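Side-chain contacts in geranyl diphosphate synthase small subunit (Antirrhinum majus, PDB 3QKC), which probably joins a larger catalytic partner subunit to make geranyl diphosphate, the C10 precursor of monoterpenes, from dimethylallyl and isopentenyl diphosphates: residues 171-176 with 227-232; 202-207 with 238-243. All coordinates share one frame; numbering follows the deposited sequence.

Interaction 1 of 2, residues 171-176 with 227-232; sequences LIEYVC and EGRIKE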
ATOM      1  N   LEU A 171      25.273 -11.321   0.991  1.00 62.37           N
ATOM      2  CA  LEU A 171      24.389 -10.406   0.289  1.00 59.56           C
ATOM      3  C   LEU A 171      23.174 -11.161  -0.242  1.00 56.93           C
ATOM      4  O   LEU A 171      22.068 -10.634  -0.214  1.00 54.47           O
ATOM      5  CB  LEU A 171      25.120  -9.698  -0.860  1.00 60.62           C
ATOM      6  CG  LEU A 171      24.303  -8.989  -1.956  1.00 58.99           C
ATOM      7  CD1 LEU A 171      23.501  -7.830  -1.396  1.00 57.68           C
ATOM      8  CD2 LEU A 171      25.169  -8.515  -3.131  1.00 60.89           C
ATOM      9  N   ILE A 172      23.396 -12.387  -0.726  1.00 57.24           N
ATOM     10  CA  ILE A 172      22.309 -13.248  -1.204  1.00 55.10           C
ATOM     11  C   ILE A 172      21.389 -13.637  -0.050  1.00 53.64           C
ATOM     12  O   ILE A 172      20.161 -13.467  -0.146  1.00 51.87           O
ATOM     13  CB  ILE A 172      22.831 -14.495  -1.945  1.00 56.12           C
ATOM     14  CG1 ILE A 172      23.440 -14.094  -3.290  1.00 56.25           C
ATOM     15  CG2 ILE A 172      21.709 -15.518  -2.163  1.00 53.61           C
ATOM     16  CD1 ILE A 172      24.291 -15.176  -3.940  1.00 59.33           C
ATOM     17  N   GLU A 173      21.979 -14.136   1.038  1.00 54.48           N
ATOM     18  CA  GLU A 173      21.217 -14.442   2.244  1.00 53.60           C
ATOM     19  C   GLU A 173      20.418 -13.235   2.721  1.00 51.34           C
ATOM     20  O   GLU A 173      19.240 -13.368   3.029  1.00 49.84           O
ATOM     21  CB  GLU A 173      22.117 -14.952   3.377  1.00 56.30           C
ATOM     22  CG  GLU A 173      21.324 -15.443   4.594  1.00 58.59           C
ATOM     23  CD  GLU A 173      22.175 -16.099   5.667  1.00 57.61           C
ATOM     24  OE1 GLU A 173      23.390 -16.320   5.448  1.00 62.60           O
ATOM     25  OE2 GLU A 173      21.614 -16.405   6.746  1.00 60.26           O
ATOM     26  N   TYR A 174      21.059 -12.063   2.772  1.00 51.24           N
ATOM     27  CA  TYR A 174      20.396 -10.836   3.216  1.00 49.03           C
ATOM     28  C   TYR A 174      19.146 -10.540   2.388  1.00 46.42           C
ATOM     29  O   TYR A 174      18.121 -10.142   2.937  1.00 45.08           O
ATOM     30  CB  TYR A 174      21.332  -9.621   3.169  1.00 49.77           C
ATOM     31  CG  TYR A 174      20.684  -8.338   3.675  1.00 49.61           C
ATOM     32  CD1 TYR A 174      20.320  -8.206   5.013  1.00 48.89           C
ATOM     33  CD2 TYR A 174      20.413  -7.271   2.812  1.00 48.33           C
ATOM     34  CE1 TYR A 174      19.718  -7.046   5.492  1.00 49.08           C
ATOM     35  CE2 TYR A 174      19.809  -6.102   3.285  1.00 48.45           C
ATOM     36  CZ  TYR A 174      19.463  -6.002   4.631  1.00 47.75           C
ATOM     37  OH  TYR A 174      18.873  -4.851   5.125  1.00 48.18           O
ATOM     38  N   VAL A 175      19.261 -10.707   1.074  1.00 45.55           N
ATOM     39  CA  VAL A 175      18.139 -10.514   0.168  1.00 43.42           C
ATOM     40  C   VAL A 175      17.003 -11.502   0.480  1.00 41.82           C
ATOM     41  O   VAL A 175      15.832 -11.105   0.491  1.00 40.92           O
ATOM     42  CB  VAL A 175      18.600 -10.564  -1.315  1.00 44.16           C
ATOM     43  CG1 VAL A 175      17.414 -10.761  -2.260  1.00 40.54           C
ATOM     44  CG2 VAL A 175      19.382  -9.291  -1.672  1.00 42.94           C
ATOM     45  N   CYS A 176      17.350 -12.762   0.768  1.00 41.39           N
ATOM     46  CA  CYS A 176      16.367 -13.791   1.124  1.00 39.48           C
ATOM     47  C   CYS A 176      15.649 -13.496   2.431  1.00 38.57           C
ATOM     48  O   CYS A 176      14.432 -13.676   2.547  1.00 36.91           O
ATOM     49  CB  CYS A 176      17.020 -15.165   1.193  1.00 40.55           C
ATOM     50  SG  CYS A 176      17.460 -15.820  -0.425  1.00 43.98           S
ATOM     51  N   GLU A 227      23.949 -25.047   2.382  1.00 78.68           N
ATOM     52  CA  GLU A 227      23.488 -26.191   3.191  1.00 78.09           C
ATOM     53  C   GLU A 227      23.668 -26.012   4.705  1.00 77.37           C
ATOM     54  O   GLU A 227      22.746 -26.293   5.479  1.00 76.11           O
ATOM     55  CB  GLU A 227      24.122 -27.512   2.734  1.00 80.66           C
ATOM     56  CG  GLU A 227      23.255 -28.317   1.770  1.00 81.47           C
ATOM     57  CD  GLU A 227      23.354 -29.830   1.983  1.00 81.59           C
ATOM     58  OE1 GLU A 227      24.482 -30.369   2.078  1.00 85.59           O
ATOM     59  OE2 GLU A 227      22.291 -30.490   2.044  1.00 82.06           O
ATOM     60  N   GLY A 228      24.846 -25.537   5.109  1.00 78.11           N
ATOM     61  CA  GLY A 228      25.163 -25.311   6.524  1.00 77.87           C
ATOM     62  C   GLY A 228      24.332 -24.214   7.170  1.00 74.79           C
ATOM     63  O   GLY A 228      23.884 -24.348   8.316  1.00 74.40           O
ATOM     64  N   ARG A 229      24.129 -23.123   6.433  1.00 72.50           N
ATOM     65  CA  ARG A 229      23.285 -22.025   6.900  1.00 69.42           C
ATOM     66  C   ARG A 229      21.822 -22.478   7.030  1.00 66.78           C
ATOM     67  O   ARG A 229      21.134 -22.109   7.985  1.00 65.87           O
ATOM     68  CB  ARG A 229      23.394 -20.820   5.955  1.00 68.03           C
ATOM     69  CG  ARG A 229      23.366 -19.441   6.626  1.00 65.96           C
ATOM     70  CD  ARG A 229      22.731 -19.437   8.004  1.00 67.11           C
ATOM     71  NE  ARG A 229      22.326 -18.103   8.428  1.00 64.57           N
ATOM     72  CZ  ARG A 229      22.205 -17.715   9.694  1.00 66.61           C
ATOM     73  NH1 ARG A 229      22.469 -18.556  10.690  1.00 66.46           N
ATOM     74  NH2 ARG A 229      21.823 -16.477   9.968  1.00 64.23           N
ATOM     75  N   ILE A 230      21.362 -23.294   6.084  1.00 65.68           N
ATOM     76  CA  ILE A 230      19.991 -23.796   6.117  1.00 63.88           C
ATOM     77  C   ILE A 230      19.695 -24.643   7.365  1.00 64.76           C
ATOM     78  O   ILE A 230      18.684 -24.413   8.032  1.00 63.75           O
ATOM     79  CB  ILE A 230      19.593 -24.488   4.789  1.00 63.26           C
ATOM     80  CG1 ILE A 230      19.197 -23.418   3.767  1.00 59.64           C
ATOM     81  CG2 ILE A 230      18.439 -25.465   4.991  1.00 60.40           C
ATOM     82  CD1 ILE A 230      19.595 -23.725   2.333  1.00 62.33           C
ATOM     83  N   LYS A 231      20.584 -25.584   7.699  1.00 66.77           N
ATOM     84  CA  LYS A 231      20.440 -26.369   8.933  1.00 67.59           C
ATOM     85  C   LYS A 231      20.541 -25.486  10.184  1.00 67.38           C
ATOM     86  O   LYS A 231      19.796 -25.667  11.144  1.00 66.85           O
ATOM     87  CB  LYS A 231      21.463 -27.512   9.001  1.00 70.45           C
ATOM     88  CG  LYS A 231      20.892 -28.784   9.635  1.00 71.18           C
ATOM     89  CD  LYS A 231      21.927 -29.597  10.417  1.00 73.84           C
ATOM     90  CE  LYS A 231      21.840 -29.337  11.922  1.00 74.58           C
ATOM     91  NZ  LYS A 231      20.482 -29.655  12.485  1.00 73.13           N
ATOM     92  N   GLU A 232      21.469 -24.532  10.156  1.00 67.88           N
ATOM     93  CA  GLU A 232      21.579 -23.489  11.175  1.00 67.94           C
ATOM     94  C   GLU A 232      20.216 -22.789  11.420  1.00 65.62           C
ATOM     95  O   GLU A 232      19.720 -22.757  12.554  1.00 65.99           O
ATOM     96  CB  GLU A 232      22.661 -22.495  10.735  1.00 69.09           C
ATOM     97  CG  GLU A 232      23.235 -21.571  11.803  1.00 70.62           C
ATOM     98  CD  GLU A 232      24.507 -20.844  11.330  1.00 72.01           C
ATOM     99  OE1 GLU A 232      25.272 -21.418  10.513  1.00 73.27           O
ATOM    100  OE2 GLU A 232      24.750 -19.699  11.782  1.00 72.50           O
TER
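Glu173 reaches Arg229 with its CG anti to the backbone N (chi1 -173°) and an extended chain beyond, while Arg229 bends at chi2 (-22°, close to eclipsed); the two side chains cross at about a right angle. The two helices stand well apart here, with 9.1 Å between Glu173 CA and Arg229 CA, bridged by these two side chains. Glu173 OE2 sits at the edge of the guanidinium, near its plane, and takes Arg229 NE in the salt bridge's main hydrogen bond, nearly straight but doubtfully short as modelled at 2.5 Å. Arg229 NH2 adds a weak bond to the same Glu173 OE2 at 3.2 Å, while Glu173 OE1 lies 3.3 Å from Arg229 CG. With the carboxylate and guanidinium planes 61° apart, this is no flat, two-oxygen pairing. Arg229 NH1 forms a second salt bridge, with Glu232 OE2 at 2.8 Å, making a three-residue network. Replacing Arg229 by an alanine would probably leave the carboxylates of Glu173 and Glu232 without their shared cation and this helix-to-helix link broken. One guanidinium serves two carboxylates, whose OE2 atoms stay 6.8 Å apart, and probably offsets their mutual repulsion at the protein surface.

Interaction 2 of 2, residues 202-207 with 238-243; sequences IEKLRR and VKELES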
ATOM      1  N   ILE A 202       4.176 -13.269  20.100  1.00 58.98           N
ATOM      2  CA  ILE A 202       4.150 -12.707  18.749  1.00 56.03           C
ATOM      3  C   ILE A 202       5.582 -12.607  18.212  1.00 55.05           C
ATOM      4  O   ILE A 202       5.870 -13.062  17.106  1.00 53.34           O
ATOM      5  CB  ILE A 202       3.466 -11.323  18.702  1.00 55.34           C
ATOM      6  CG1 ILE A 202       2.026 -11.409  19.224  1.00 55.28           C
ATOM      7  CG2 ILE A 202       3.502 -10.770  17.283  1.00 52.72           C
ATOM      8  CD1 ILE A 202       1.371 -10.058  19.497  1.00 56.43           C
ATOM      9  N   GLU A 203       6.463 -12.011  19.018  1.00 56.02           N
ATOM     10  CA  GLU A 203       7.889 -11.896  18.712  1.00 55.82           C
ATOM     11  C   GLU A 203       8.484 -13.255  18.319  1.00 54.31           C
ATOM     12  O   GLU A 203       9.262 -13.348  17.370  1.00 53.06           O
ATOM     13  CB  GLU A 203       8.650 -11.294  19.916  1.00 58.68           C
ATOM     14  CG  GLU A 203       8.287  -9.819  20.232  1.00 62.15           C
ATOM     15  CD  GLU A 203       8.571  -9.387  21.682  1.00 61.81           C
ATOM     16  OE1 GLU A 203       9.484  -9.940  22.340  1.00 66.28           O
ATOM     17  OE2 GLU A 203       7.873  -8.471  22.171  1.00 65.40           O
ATOM     18  N   LYS A 204       8.098 -14.305  19.043  1.00 54.28           N
ATOM     19  CA  LYS A 204       8.631 -15.641  18.803  1.00 53.43           C
ATOM     20  C   LYS A 204       8.192 -16.216  17.452  1.00 50.63           C
ATOM     21  O   LYS A 204       9.019 -16.739  16.701  1.00 49.77           O
ATOM     22  CB  LYS A 204       8.283 -16.586  19.956  1.00 55.22           C
ATOM     23  CG  LYS A 204       9.142 -16.372  21.214  1.00 59.69           C
ATOM     24  CD  LYS A 204       9.045 -17.540  22.178  1.00 59.23           C
ATOM     25  CE  LYS A 204      10.165 -17.514  23.217  1.00 63.79           C
ATOM     26  NZ  LYS A 204      11.426 -18.144  22.716  1.00 61.85           N
ATOM     27  N   LEU A 205       6.901 -16.102  17.141  1.00 49.01           N
ATOM     28  CA  LEU A 205       6.392 -16.560  15.849  1.00 47.08           C
ATOM     29  C   LEU A 205       6.925 -15.698  14.726  1.00 45.31           C
ATOM     30  O   LEU A 205       7.140 -16.189  13.612  1.00 44.05           O
ATOM     31  CB  LEU A 205       4.863 -16.620  15.830  1.00 46.49           C
ATOM     32  CG  LEU A 205       4.357 -17.954  16.404  1.00 50.46           C
ATOM     33  CD1 LEU A 205       2.988 -17.804  17.058  1.00 48.05           C
ATOM     34  CD2 LEU A 205       4.375 -19.087  15.348  1.00 46.67           C
ATOM     35  N   ARG A 206       7.164 -14.420  15.030  1.00 45.26           N
ATOM     36  CA  ARG A 206       7.769 -13.520  14.059  1.00 44.37           C
ATOM     37  C   ARG A 206       9.164 -14.013  13.694  1.00 43.54           C
ATOM     38  O   ARG A 206       9.501 -14.117  12.511  1.00 41.81           O
ATOM     39  CB  ARG A 206       7.826 -12.074  14.566  1.00 46.14           C
ATOM     40  CG  ARG A 206       8.067 -11.062  13.437  1.00 47.45           C
ATOM     41  CD  ARG A 206       8.367  -9.676  13.975  1.00 46.02           C
ATOM     42  NE  ARG A 206       7.165  -8.864  14.174  1.00 48.02           N
ATOM     43  CZ  ARG A 206       6.586  -8.654  15.357  1.00 46.99           C
ATOM     44  NH1 ARG A 206       5.506  -7.889  15.447  1.00 49.05           N
ATOM     45  NH2 ARG A 206       7.086  -9.200  16.457  1.00 50.71           N
ATOM     46  N   ARG A 207       9.960 -14.328  14.716  1.00 44.91           N
ATOM     47  CA  ARG A 207      11.297 -14.875  14.507  1.00 45.59           C
ATOM     48  C   ARG A 207      11.197 -16.210  13.782  1.00 44.51           C
ATOM     49  O   ARG A 207      11.948 -16.461  12.838  1.00 44.20           O
ATOM     50  CB  ARG A 207      12.070 -15.010  15.826  1.00 48.12           C
ATOM     51  CG  ARG A 207      12.446 -13.669  16.449  1.00 51.42           C
ATOM     52  CD  ARG A 207      13.581 -13.786  17.479  1.00 51.46           C
ATOM     53  NE  ARG A 207      13.215 -14.572  18.667  1.00 55.10           N
ATOM     54  CZ  ARG A 207      12.407 -14.149  19.642  1.00 53.48           C
ATOM     55  NH1 ARG A 207      11.836 -12.952  19.590  1.00 55.15           N
ATOM     56  NH2 ARG A 207      12.148 -14.939  20.670  1.00 57.16           N
ATOM     57  N   VAL A 238      13.012 -24.293  15.001  1.00 60.21           N
ATOM     58  CA  VAL A 238      12.534 -25.241  16.001  1.00 61.51           C
ATOM     59  C   VAL A 238      12.536 -24.620  17.413  1.00 62.71           C
ATOM     60  O   VAL A 238      11.537 -24.725  18.124  1.00 62.62           O
ATOM     61  CB  VAL A 238      13.267 -26.622  15.909  1.00 63.02           C
ATOM     62  CG1 VAL A 238      14.280 -26.827  17.055  1.00 65.46           C
ATOM     63  CG2 VAL A 238      12.250 -27.747  15.910  1.00 63.15           C
ATOM     64  N   LYS A 239      13.620 -23.929  17.781  1.00 64.11           N
ATOM     65  CA  LYS A 239      13.744 -23.304  19.110  1.00 66.40           C
ATOM     66  C   LYS A 239      12.503 -22.496  19.455  1.00 65.73           C
ATOM     67  O   LYS A 239      11.926 -22.667  20.537  1.00 66.71           O
ATOM     68  CB  LYS A 239      14.955 -22.356  19.204  1.00 67.66           C
ATOM     69  CG  LYS A 239      16.208 -22.772  18.457  1.00 69.95           C
ATOM     70  CD  LYS A 239      17.091 -23.725  19.249  1.00 70.85           C
ATOM     71  CE  LYS A 239      18.534 -23.682  18.731  1.00 73.65           C
ATOM     72  NZ  LYS A 239      19.183 -22.342  18.938  1.00 72.50           N
ATOM     73  N   GLU A 240      12.110 -21.615  18.531  1.00 63.98           N
ATOM     74  CA  GLU A 240      10.957 -20.742  18.717  1.00 63.43           C
ATOM     75  C   GLU A 240       9.672 -21.539  18.940  1.00 63.57           C
ATOM     76  O   GLU A 240       8.847 -21.180  19.779  1.00 63.93           O
ATOM     77  CB  GLU A 240      10.807 -19.769  17.535  1.00 61.70           C
ATOM     78  CG  GLU A 240      12.013 -18.833  17.299  1.00 62.96           C
ATOM     79  CD  GLU A 240      12.340 -17.923  18.486  1.00 63.51           C
ATOM     80  OE1 GLU A 240      11.515 -17.801  19.414  1.00 65.05           O
ATOM     81  OE2 GLU A 240      13.427 -17.307  18.484  1.00 65.27           O
ATOM     82  N   LEU A 241       9.528 -22.643  18.215  1.00 63.65           N
ATOM     83  CA  LEU A 241       8.342 -23.484  18.324  1.00 64.22           C
ATOM     84  C   LEU A 241       8.130 -24.119  19.699  1.00 66.80           C
ATOM     85  O   LEU A 241       6.991 -24.323  20.117  1.00 66.79           O
ATOM     86  CB  LEU A 241       8.351 -24.564  17.242  1.00 63.54           C
ATOM     87  CG  LEU A 241       7.991 -24.036  15.856  1.00 61.80           C
ATOM     88  CD1 LEU A 241       7.744 -25.190  14.906  1.00 61.23           C
ATOM     89  CD2 LEU A 241       6.765 -23.111  15.912  1.00 60.58           C
ATOM     90  N   GLU A 242       9.226 -24.408  20.396  1.00 69.25           N
ATOM     91  CA  GLU A 242       9.184 -25.082  21.698  1.00 72.56           C
ATOM     92  C   GLU A 242       8.261 -24.414  22.729  1.00 73.78           C
ATOM     93  O   GLU A 242       7.724 -25.085  23.616  1.00 75.65           O
ATOM     94  CB  GLU A 242      10.596 -25.226  22.281  1.00 74.59           C
ATOM     95  CG  GLU A 242      11.563 -25.995  21.388  1.00 76.04           C
ATOM     96  CD  GLU A 242      12.690 -26.654  22.163  1.00 76.89           C
ATOM     97  OE1 GLU A 242      13.118 -27.747  21.748  1.00 78.97           O
ATOM     98  OE2 GLU A 242      13.143 -26.095  23.186  1.00 80.10           O
ATOM     99  N   SER A 243       8.075 -23.103  22.606  1.00 72.88           N
ATOM    100  CA  SER A 243       7.243 -22.351  23.543  1.00 74.08           C
ATOM    101  C   SER A 243       5.740 -22.565  23.319  1.00 73.32           C
ATOM    102  O   SER A 243       4.919 -22.147  24.139  1.00 74.61           O
ATOM    103  CB  SER A 243       7.588 -20.862  23.476  1.00 73.75           C
ATOM    104  OG  SER A 243       8.950 -20.647  23.821  1.00 77.79           O
TER
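Glu240 and Lys204 meet where helix 227-241 runs back antiparallel against helix 199-219, the two consecutive helices forming an alpha-helical hairpin in this all-helical fold, that of the isoprenyl diphosphate synthases. The backbones come close, with 5.6 Å between Lys204 CA and Glu240 CA, and Glu240 CB packs 3.6 Å from Lys204 O. Glu240 has the most surface covered, followed by Lys204. A bend in Glu240 at chi2 (-60°) turns its carboxylate to where both Arg207 and Lys204 can reach it.

Each oxygen has its own role. Glu240 OE2 accepts Arg207 NE at 2.7 Å, with an N-H...O angle of 149°; the donor comes from above the carboxylate plane, and the carboxylate and guanidinium planes are 74° apart. Glu240 OE1 accepts two weak hydrogen bonds, both part of salt bridges, from Arg207 NH2 at 3.2 Å and from Lys204 NZ at 3.3 Å. The lysine also contributes its chain: Lys204 CG is 3.3 Å from Glu240 OE1, and Lys204 CE is 3.4 Å from Ser243 OG. A final bend at chi4 brings the ammonium group back to the glutamate.

The single carboxylate therefore faces two cations, an arrangement likely to favour its ionised form although Glu240 is buried. Phe208 and Tyr211 of helix 199-219 also touch Glu240, while Phe244 touches Lys204, so aromatic groups border the salt-bridge network. The Arg207 guanidinium lies against its own helix, where Lys204 CA stands 3.9 Å above one face, displaced toward the rim of the group.

Interactions 1 and 2 share helix 227-241: the first uses its opening residues, the second its C-terminal part, with Ser243. Their centres are 19 Å apart, and their nearest atoms, about 6 Å apart, do not touch. The other partners lie on helices 169-195 and 199-219, which follow each other in the chain. In sequence order the segments run 171-176, 202-207, 227-232, 238-243, so the two contacts cross along the chain. Helix 227-241 is thereby tied by charge to two preceding helices, through long side chains at the surface in interaction 1, where the backbones are farther apart, and against a close, partly buried neighbour in interaction 2, consistent with separate anchoring of its beginning and its C-terminal part.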